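Local coordinates for protein LEOA (Escherichia coli, PDB 4AUR) that probably binds and hydrolyses GTP as a dynamin-like protein of enterotoxigenic strains, with a long helical domain joined to its GTPase domain, at residues 331-334 and 335-338; 505-508 and 509-513; 322-325 and 326-329; 369-372 and 373-377. One frame throughout, in Å; residues are numbered along the deposited sequence.

Contact 1: residues 331-334 and 335-338; sequences ELNL and MEKQ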
# COMPACT_ATOMS: atom_id res chain seq x y z
N GLU A 331 -15.97 -14.79 -50.51
CA GLU A 331 -17.38 -15.03 -50.81
C GLU A 331 -17.80 -14.27 -52.06
O GLU A 331 -18.52 -14.81 -52.87
CB GLU A 331 -18.26 -14.65 -49.61
CG GLU A 331 -19.73 -14.41 -49.91
CD GLU A 331 -20.54 -14.17 -48.64
OE1 GLU A 331 -20.27 -14.85 -47.63
OE2 GLU A 331 -21.46 -13.32 -48.64
N LEU A 332 -17.35 -13.03 -52.19
CA LEU A 332 -17.66 -12.21 -53.35
C LEU A 332 -17.00 -12.73 -54.63
O LEU A 332 -17.53 -12.53 -55.70
CB LEU A 332 -17.22 -10.77 -53.13
CG LEU A 332 -17.93 -9.94 -52.07
CD1 LEU A 332 -17.26 -8.60 -51.90
CD2 LEU A 332 -19.38 -9.74 -52.42
N ASN A 333 -15.84 -13.35 -54.50
CA ASN A 333 -15.12 -13.87 -55.63
C ASN A 333 -15.80 -15.13 -56.20
O ASN A 333 -15.90 -15.30 -57.41
CB ASN A 333 -13.66 -14.15 -55.26
CG ASN A 333 -12.71 -13.98 -56.44
OD1 ASN A 333 -12.68 -12.93 -57.12
ND2 ASN A 333 -11.89 -15.00 -56.67
N LEU A 334 -16.30 -16.01 -55.34
CA LEU A 334 -17.13 -17.11 -55.80
C LEU A 334 -18.38 -16.62 -56.52
O LEU A 334 -18.74 -17.11 -57.58
CB LEU A 334 -17.56 -18.00 -54.64
CG LEU A 334 -16.51 -19.02 -54.24
CD1 LEU A 334 -16.79 -19.54 -52.84
CD2 LEU A 334 -16.45 -20.16 -55.25
N MSE A 335 -19.04 -15.64 -55.95
CA MSE A 335 -20.28 -15.17 -56.49
C MSE A 335 -20.07 -14.74 -57.89
O MSE A 335 -20.85 -15.08 -58.74
CB MSE A 335 -20.76 -14.02 -55.65
CG MSE A 335 -22.27 -13.91 -55.74
SE MSE A 335 -22.72 -12.30 -54.73
CE MSE A 335 -22.47 -13.09 -52.94
N GLU A 336 -18.97 -14.04 -58.14
CA GLU A 336 -18.63 -13.52 -59.47
C GLU A 336 -18.16 -14.62 -60.39
O GLU A 336 -18.49 -14.60 -61.55
CB GLU A 336 -17.56 -12.43 -59.36
CG GLU A 336 -17.36 -11.57 -60.61
CD GLU A 336 -16.16 -10.63 -60.52
OE1 GLU A 336 -15.35 -10.74 -59.58
OE2 GLU A 336 -16.03 -9.75 -61.40
N LYS A 337 -17.38 -15.57 -59.90
CA LYS A 337 -16.94 -16.68 -60.74
C LYS A 337 -18.16 -17.51 -61.18
O LYS A 337 -18.25 -17.96 -62.34
CB LYS A 337 -15.91 -17.57 -60.01
CG LYS A 337 -15.76 -18.97 -60.60
CD LYS A 337 -14.95 -19.94 -59.71
CE LYS A 337 -15.21 -21.41 -60.08
NZ LYS A 337 -14.31 -22.38 -59.37
N GLN A 338 -19.10 -17.67 -60.24
CA GLN A 338 -20.28 -18.48 -60.45
C GLN A 338 -21.14 -17.87 -61.55
O GLN A 338 -21.43 -18.54 -62.54
CB GLN A 338 -21.06 -18.62 -59.14
CG GLN A 338 -22.50 -19.12 -59.28
CD GLN A 338 -22.62 -20.48 -59.97
OE1 GLN A 338 -23.39 -20.64 -60.92
NE2 GLN A 338 -21.85 -21.47 -59.49
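The amide of Asn333 and the carboxylate of Glu336 are the two flat groups that come near each other, and they do so through oxygens: OD1 of Asn333 lies 4.2 Å from OE1 of Glu336, a distance at which two acceptors merely sit near one another. The carboxylate has its real partner on another helix, since OE1 is hydrogen-bonded to the hydroxyl of Tyr515. The two methylenes of Glu336 suit this place because they pack beside Phe511 and let the carboxylate beyond them reach that hydroxyl on helix 489-518. Met335, built as selenomethionine, makes the one loose carbon-to-carbon approach of side chains. With CG anti to the backbone N (chi1 -153°) and a bend at chi3 (-76°), its methyl turns back alongside Glu331, where Met335 CE comes within 4.3 Å of Glu331 CG. Its flexible, unbranched chain lies against Arg373 and Ser377 of helix 368-408. Beneath the side chains the backbone is regular: Met335 N bonds to Glu331 O at 3.2 Å, Lys337 N to Asn333 O at 2.9 Å and Gln338 N to Leu334 O at 2.7 Å. Buried Leu332, packed on Ile514 and Ser377, against exposed Lys337 and Gln338 gives the two-faced alpha-helix expected in the helical bundle of a dynamin-like protein.

Contact 2: residues 505-508 and 509-513; sequences KIIK and EPFED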
# COMPACT_ATOMS: atom_id res chain seq x y z
N LYS A 505 -19.77 -6.83 -68.31
CA LYS A 505 -19.35 -5.53 -67.84
C LYS A 505 -20.27 -5.17 -66.69
O LYS A 505 -19.83 -4.67 -65.66
CB LYS A 505 -19.43 -4.47 -68.96
CG LYS A 505 -18.18 -3.60 -69.13
CD LYS A 505 -17.12 -4.28 -70.02
CE LYS A 505 -15.67 -3.81 -69.77
NZ LYS A 505 -15.30 -2.52 -70.43
N ILE A 506 -21.55 -5.46 -66.85
CA ILE A 506 -22.53 -5.25 -65.79
C ILE A 506 -22.25 -6.09 -64.53
O ILE A 506 -22.35 -5.61 -63.41
CB ILE A 506 -23.95 -5.53 -66.30
CG1 ILE A 506 -24.35 -4.42 -67.30
CG2 ILE A 506 -24.93 -5.61 -65.14
CD1 ILE A 506 -25.66 -4.62 -68.05
N ILE A 507 -21.90 -7.35 -64.73
CA ILE A 507 -21.66 -8.27 -63.63
C ILE A 507 -20.42 -7.87 -62.85
O ILE A 507 -20.43 -7.86 -61.63
CB ILE A 507 -21.53 -9.69 -64.18
CG1 ILE A 507 -22.92 -10.25 -64.44
CG2 ILE A 507 -20.81 -10.59 -63.19
CD1 ILE A 507 -22.95 -11.57 -65.16
N LYS A 508 -19.35 -7.55 -63.57
CA LYS A 508 -18.08 -7.24 -62.96
C LYS A 508 -18.10 -5.93 -62.21
O LYS A 508 -17.56 -5.84 -61.14
CB LYS A 508 -16.99 -7.18 -64.02
CG LYS A 508 -16.60 -8.55 -64.54
CD LYS A 508 -15.49 -8.49 -65.58
CE LYS A 508 -14.86 -9.88 -65.72
NZ LYS A 508 -14.25 -10.16 -67.05
N GLU A 509 -18.72 -4.91 -62.78
CA GLU A 509 -18.57 -3.57 -62.24
C GLU A 509 -18.70 -3.53 -60.71
O GLU A 509 -17.78 -3.09 -60.03
CB GLU A 509 -19.54 -2.60 -62.91
CG GLU A 509 -19.72 -1.25 -62.22
CD GLU A 509 -20.47 -0.22 -63.09
OE1 GLU A 509 -21.40 -0.62 -63.86
OE2 GLU A 509 -20.13 0.99 -62.99
N PRO A 510 -19.84 -3.99 -60.16
CA PRO A 510 -20.03 -3.80 -58.74
C PRO A 510 -18.99 -4.47 -57.83
O PRO A 510 -18.75 -4.00 -56.71
CB PRO A 510 -21.42 -4.39 -58.49
CG PRO A 510 -21.79 -5.11 -59.74
CD PRO A 510 -21.07 -4.41 -60.82
N PHE A 511 -18.38 -5.54 -58.30
CA PHE A 511 -17.34 -6.19 -57.54
C PHE A 511 -16.05 -5.38 -57.64
O PHE A 511 -15.41 -5.11 -56.64
CB PHE A 511 -17.09 -7.61 -58.03
CG PHE A 511 -18.29 -8.53 -57.93
CD1 PHE A 511 -18.56 -9.20 -56.77
CD2 PHE A 511 -19.10 -8.75 -59.01
CE1 PHE A 511 -19.64 -10.05 -56.67
CE2 PHE A 511 -20.18 -9.61 -58.93
CZ PHE A 511 -20.45 -10.26 -57.75
N GLU A 512 -15.66 -4.98 -58.84
CA GLU A 512 -14.40 -4.27 -59.02
C GLU A 512 -14.23 -3.20 -57.95
O GLU A 512 -13.18 -3.08 -57.33
CB GLU A 512 -14.31 -3.63 -60.42
CG GLU A 512 -13.63 -4.51 -61.46
CD GLU A 512 -14.13 -4.25 -62.89
OE1 GLU A 512 -14.68 -3.16 -63.14
OE2 GLU A 512 -13.97 -5.15 -63.77
N ASP A 513 -15.29 -2.43 -57.73
CA ASP A 513 -15.23 -1.30 -56.84
C ASP A 513 -14.84 -1.76 -55.44
O ASP A 513 -13.82 -1.33 -54.88
CB ASP A 513 -16.58 -0.58 -56.83
CG ASP A 513 -17.05 -0.17 -58.24
OD1 ASP A 513 -16.30 -0.38 -59.23
OD2 ASP A 513 -18.19 0.35 -58.36
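Lys508 and Glu512, one turn apart, slant across each other, the carboxylate end of Glu512 over the base of Lys508: OE2 of Glu512 stands 3.6 Å from CB of Lys508, while the charged atoms stay separated, with Lys508 NZ 6.0 Å from Glu512 OE2. Their opposite charges probably attract weakly through this gap, but they form no salt bridge. With CG anti to its carbonyl carbon (chi1 -73°), the lysine chain starts out beside the backbone N; its CG passes Glu336, and the extended chain then carries the ammonium onward, away from that carboxylate. Phe511 is set differently. Its ring turns an edge, in plane, to Ile507 O and Lys508 O, with CD2 3.1 Å from Ile507 O, and the neighbouring CE2 approaches Ile507 CG2 at 4.4 Å, an apolar contact. Pro510 interrupts the bonding, for it has no N-H to offer, and its CD occupies the place opposite Ile506 O. The helix kinks here. Lys508 O nevertheless takes a nearly linear bond from Glu512 N (3.1 Å, 171°) and a weak one from Phe511 N. The helix packs among three neighbours: Phe511 and Pro510 lie on Ile374 of helix 368-408, Ile507 touches Phe354 and Leu359 of helix 351-359, and the Lys508 stem and Phe511 ring touch Glu336 of helix 275-343.

Contact 3: residues 322-325 and 326-329; sequences KRLA and GELF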
# COMPACT_ATOMS: atom_id res chain seq x y z
N LYS A 322 -9.29 -8.17 -40.41
CA LYS A 322 -8.61 -8.61 -41.60
C LYS A 322 -9.11 -9.99 -42.03
O LYS A 322 -9.31 -10.24 -43.21
CB LYS A 322 -7.10 -8.65 -41.37
CG LYS A 322 -6.44 -7.28 -41.51
CD LYS A 322 -5.17 -7.18 -40.69
CE LYS A 322 -4.31 -6.04 -41.23
NZ LYS A 322 -3.38 -5.46 -40.22
N ARG A 323 -9.36 -10.87 -41.06
CA ARG A 323 -9.81 -12.21 -41.36
C ARG A 323 -11.20 -12.20 -41.96
O ARG A 323 -11.50 -12.97 -42.89
CB ARG A 323 -9.76 -13.11 -40.13
CG ARG A 323 -9.30 -14.52 -40.47
CD ARG A 323 -9.51 -15.55 -39.36
NE ARG A 323 -9.16 -15.04 -38.03
CZ ARG A 323 -10.05 -14.67 -37.11
NH1 ARG A 323 -11.37 -14.75 -37.35
NH2 ARG A 323 -9.62 -14.22 -35.92
N LEU A 324 -12.06 -11.33 -41.46
CA LEU A 324 -13.40 -11.15 -42.03
C LEU A 324 -13.37 -10.53 -43.42
O LEU A 324 -14.15 -10.90 -44.27
CB LEU A 324 -14.25 -10.28 -41.12
CG LEU A 324 -14.47 -10.85 -39.74
CD1 LEU A 324 -15.14 -9.83 -38.85
CD2 LEU A 324 -15.28 -12.13 -39.81
N ALA A 325 -12.49 -9.56 -43.64
CA ALA A 325 -12.38 -8.93 -44.93
C ALA A 325 -12.04 -9.95 -46.00
O ALA A 325 -12.55 -9.86 -47.11
CB ALA A 325 -11.35 -7.84 -44.91
N GLY A 326 -11.19 -10.90 -45.64
CA GLY A 326 -10.75 -11.94 -46.54
C GLY A 326 -11.83 -12.95 -46.82
O GLY A 326 -12.07 -13.28 -47.97
N GLU A 327 -12.49 -13.45 -45.77
CA GLU A 327 -13.68 -14.26 -45.95
C GLU A 327 -14.70 -13.54 -46.85
O GLU A 327 -15.31 -14.16 -47.71
CB GLU A 327 -14.31 -14.61 -44.60
CG GLU A 327 -13.50 -15.62 -43.78
CD GLU A 327 -13.86 -15.61 -42.30
OE1 GLU A 327 -14.96 -15.10 -41.94
OE2 GLU A 327 -13.04 -16.09 -41.49
N LEU A 328 -14.85 -12.23 -46.67
CA LEU A 328 -15.79 -11.47 -47.47
C LEU A 328 -15.37 -11.50 -48.91
O LEU A 328 -16.17 -11.72 -49.80
CB LEU A 328 -15.85 -10.02 -47.05
CG LEU A 328 -16.73 -9.20 -48.01
CD1 LEU A 328 -18.15 -9.71 -47.94
CD2 LEU A 328 -16.69 -7.71 -47.73
N PHE A 329 -14.09 -11.24 -49.13
CA PHE A 329 -13.52 -11.33 -50.45
C PHE A 329 -13.68 -12.73 -51.06
O PHE A 329 -13.99 -12.85 -52.23
CB PHE A 329 -12.05 -10.98 -50.37
CG PHE A 329 -11.32 -11.21 -51.63
CD1 PHE A 329 -11.36 -10.26 -52.64
CD2 PHE A 329 -10.62 -12.38 -51.82
CE1 PHE A 329 -10.68 -10.47 -53.81
CE2 PHE A 329 -9.95 -12.61 -52.99
CZ PHE A 329 -9.99 -11.66 -53.99
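Leu328 N donates to Leu324 O at 2.8 Å, the shortest of four backbone bonds that tie this helical turn together. The straightest is the next one back, from Glu327 N to Arg323 O, 3.1 Å long with an N-H...O angle of 177°. The same carbonyl oxygen is covered by the side chain of its donor: CG of Glu327 rests 3.4 Å from Arg323 O. That follows from the first torsion of Glu327, chi1 -71°, which sets CG beside the backbone N and sends the extended chain back along the helix. There OE1 comes 3.7 Å from Leu324 CD2, and OE2 more loosely 4.2 Å from Arg323 CD. Arg323 and Glu327 run side by side in the same direction, their guanidinium and carboxylate planes 36° apart. Since Arg323 NH1 is still 4.7 Å from Glu327 OE2, the attraction is probably long-range electrostatics and not a formed ion pair. Long, charged chains suit this exposed side. On the inner side the residues are apolar: small Ala325 lets Phe381 and Met524 come close, and Leu324 and Leu328 also pack on Phe381. Phe329, though exposed, meets Tyr515 edge-to-face. Such a division into a charged outer face and an apolar inner one is the amphipathic pattern of a helix in a multi-helix bundle, here the dynamin-like helical domain.

Contact 4: residues 369-372 and 373-377; sequences KLHL and RIKQS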
# COMPACT_ATOMS: atom_id res chain seq x y z
N LYS A 369 -31.07 -7.24 -58.62
CA LYS A 369 -31.06 -8.48 -57.85
C LYS A 369 -29.66 -8.84 -57.41
O LYS A 369 -29.46 -9.41 -56.34
CB LYS A 369 -31.64 -9.63 -58.66
CG LYS A 369 -32.03 -10.84 -57.82
CD LYS A 369 -32.77 -11.89 -58.64
CE LYS A 369 -33.43 -12.94 -57.75
NZ LYS A 369 -34.35 -13.81 -58.55
N LEU A 370 -28.69 -8.52 -58.24
CA LEU A 370 -27.30 -8.73 -57.94
C LEU A 370 -26.90 -7.77 -56.86
O LEU A 370 -26.24 -8.13 -55.89
CB LEU A 370 -26.47 -8.45 -59.16
CG LEU A 370 -25.00 -8.72 -58.97
CD1 LEU A 370 -24.82 -10.17 -58.56
CD2 LEU A 370 -24.27 -8.44 -60.26
N HIS A 371 -27.28 -6.52 -57.03
CA HIS A 371 -26.95 -5.49 -56.09
C HIS A 371 -27.36 -5.88 -54.65
O HIS A 371 -26.57 -5.87 -53.72
CB HIS A 371 -27.60 -4.19 -56.54
CG HIS A 371 -27.72 -3.17 -55.47
ND1 HIS A 371 -26.65 -2.42 -55.04
CD2 HIS A 371 -28.78 -2.77 -54.74
CE1 HIS A 371 -27.05 -1.59 -54.09
NE2 HIS A 371 -28.34 -1.78 -53.89
N LEU A 372 -28.61 -6.26 -54.50
CA LEU A 372 -29.09 -6.67 -53.20
C LEU A 372 -28.31 -7.81 -52.65
O LEU A 372 -28.22 -7.92 -51.45
CB LEU A 372 -30.53 -7.14 -53.26
CG LEU A 372 -31.56 -6.11 -53.61
CD1 LEU A 372 -32.91 -6.74 -53.39
CD2 LEU A 372 -31.36 -4.85 -52.78
N ARG A 373 -27.80 -8.71 -53.49
CA ARG A 373 -27.10 -9.84 -52.90
C ARG A 373 -25.65 -9.50 -52.55
O ARG A 373 -25.18 -9.89 -51.51
CB ARG A 373 -27.28 -11.16 -53.66
CG ARG A 373 -26.78 -11.22 -55.06
CD ARG A 373 -27.24 -12.53 -55.70
NE ARG A 373 -26.67 -13.68 -55.01
CZ ARG A 373 -25.92 -14.64 -55.56
NH1 ARG A 373 -25.63 -14.64 -56.86
NH2 ARG A 373 -25.47 -15.62 -54.78
N ILE A 374 -24.98 -8.72 -53.37
CA ILE A 374 -23.74 -8.13 -52.95
C ILE A 374 -23.92 -7.30 -51.67
O ILE A 374 -23.13 -7.38 -50.73
CB ILE A 374 -23.18 -7.23 -54.05
CG1 ILE A 374 -22.76 -8.08 -55.24
CG2 ILE A 374 -22.03 -6.36 -53.52
CD1 ILE A 374 -22.18 -7.27 -56.39
N LYS A 375 -24.96 -6.48 -51.63
CA LYS A 375 -25.15 -5.58 -50.51
C LYS A 375 -25.30 -6.31 -49.19
O LYS A 375 -24.83 -5.87 -48.17
CB LYS A 375 -26.37 -4.72 -50.74
CG LYS A 375 -26.86 -4.12 -49.46
CD LYS A 375 -27.47 -2.77 -49.64
CE LYS A 375 -28.04 -2.33 -48.30
NZ LYS A 375 -27.61 -0.94 -48.05
N GLN A 376 -25.97 -7.43 -49.23
CA GLN A 376 -26.28 -8.20 -48.06
C GLN A 376 -25.01 -8.90 -47.53
O GLN A 376 -24.87 -9.15 -46.34
CB GLN A 376 -27.35 -9.20 -48.50
CG GLN A 376 -27.90 -10.13 -47.46
CD GLN A 376 -27.88 -11.56 -47.96
OE1 GLN A 376 -27.26 -12.45 -47.35
NE2 GLN A 376 -28.51 -11.80 -49.14
N SER A 377 -24.07 -9.18 -48.42
CA SER A 377 -22.76 -9.72 -48.08
C SER A 377 -21.82 -8.67 -47.48
O SER A 377 -21.02 -8.98 -46.61
CB SER A 377 -22.10 -10.27 -49.33
OG SER A 377 -22.47 -11.61 -49.53
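Arg373 folds back over the turn before it, against Lys369 and Leu370. Its CB lies 3.9 Å from Lys369 O. CG then takes the crowded position between backbone N and carbonyl carbon (chi1 63°), which brings it 3.2 Å from Leu370 O and 4.1 Å from Leu370 CD1, so that methylene and leucine methyl pack together. CD still runs near Lys369 O, and after the bend at chi3 the guanidinium end passes beside Met335 of helix 275-343. An arginine suits this border because its aliphatic stem covers the leucine while its charge reaches past it. The backbone N of Arg373 is shared weakly between Lys369 O and Leu370 O, whereas Ile374 N bonds almost straight to Leu370 O at 2.9 Å. Ile374 continues the apolar strip: CD1 is 4.1 Å from Leu370 CG, and the branched chain lies against Pro510 and Phe511. On the polar flank, CD of Lys375 approaches NE2 of His371 obliquely at 4.4 Å, and the histidine ring stacks with Trp457. Leu370 and Ile374, one turn apart, thus form the buried ridge of an amphipathic helix, with long polar chains along its margins, as in the helical bundles of dynamin-family proteins.

How the contacts relate
The four contacts belong to three helices lying side by side in the helical domain. Contacts 3 and 1 follow each other directly on helix 275-343, their centres about 13 Å apart. The centre of contact 2 is about 11 Å from that of contact 1, and the two touch where Glu336 CG meets Phe511 CD2 at 3.7 Å. The centre of contact 4 is about 12 Å from those of contacts 1 and 2: Met335 CG touches Arg373 NH1 at 3.6 Å, and Ile374 CD1 meets Phe511 CZ at 3.7 Å. Contacts 2 and 3 do not touch, their nearest atoms about 7 Å apart. All four centres are 48 to 65 Å from the centre of this elongated chain, in the half remote from the GTPase domain.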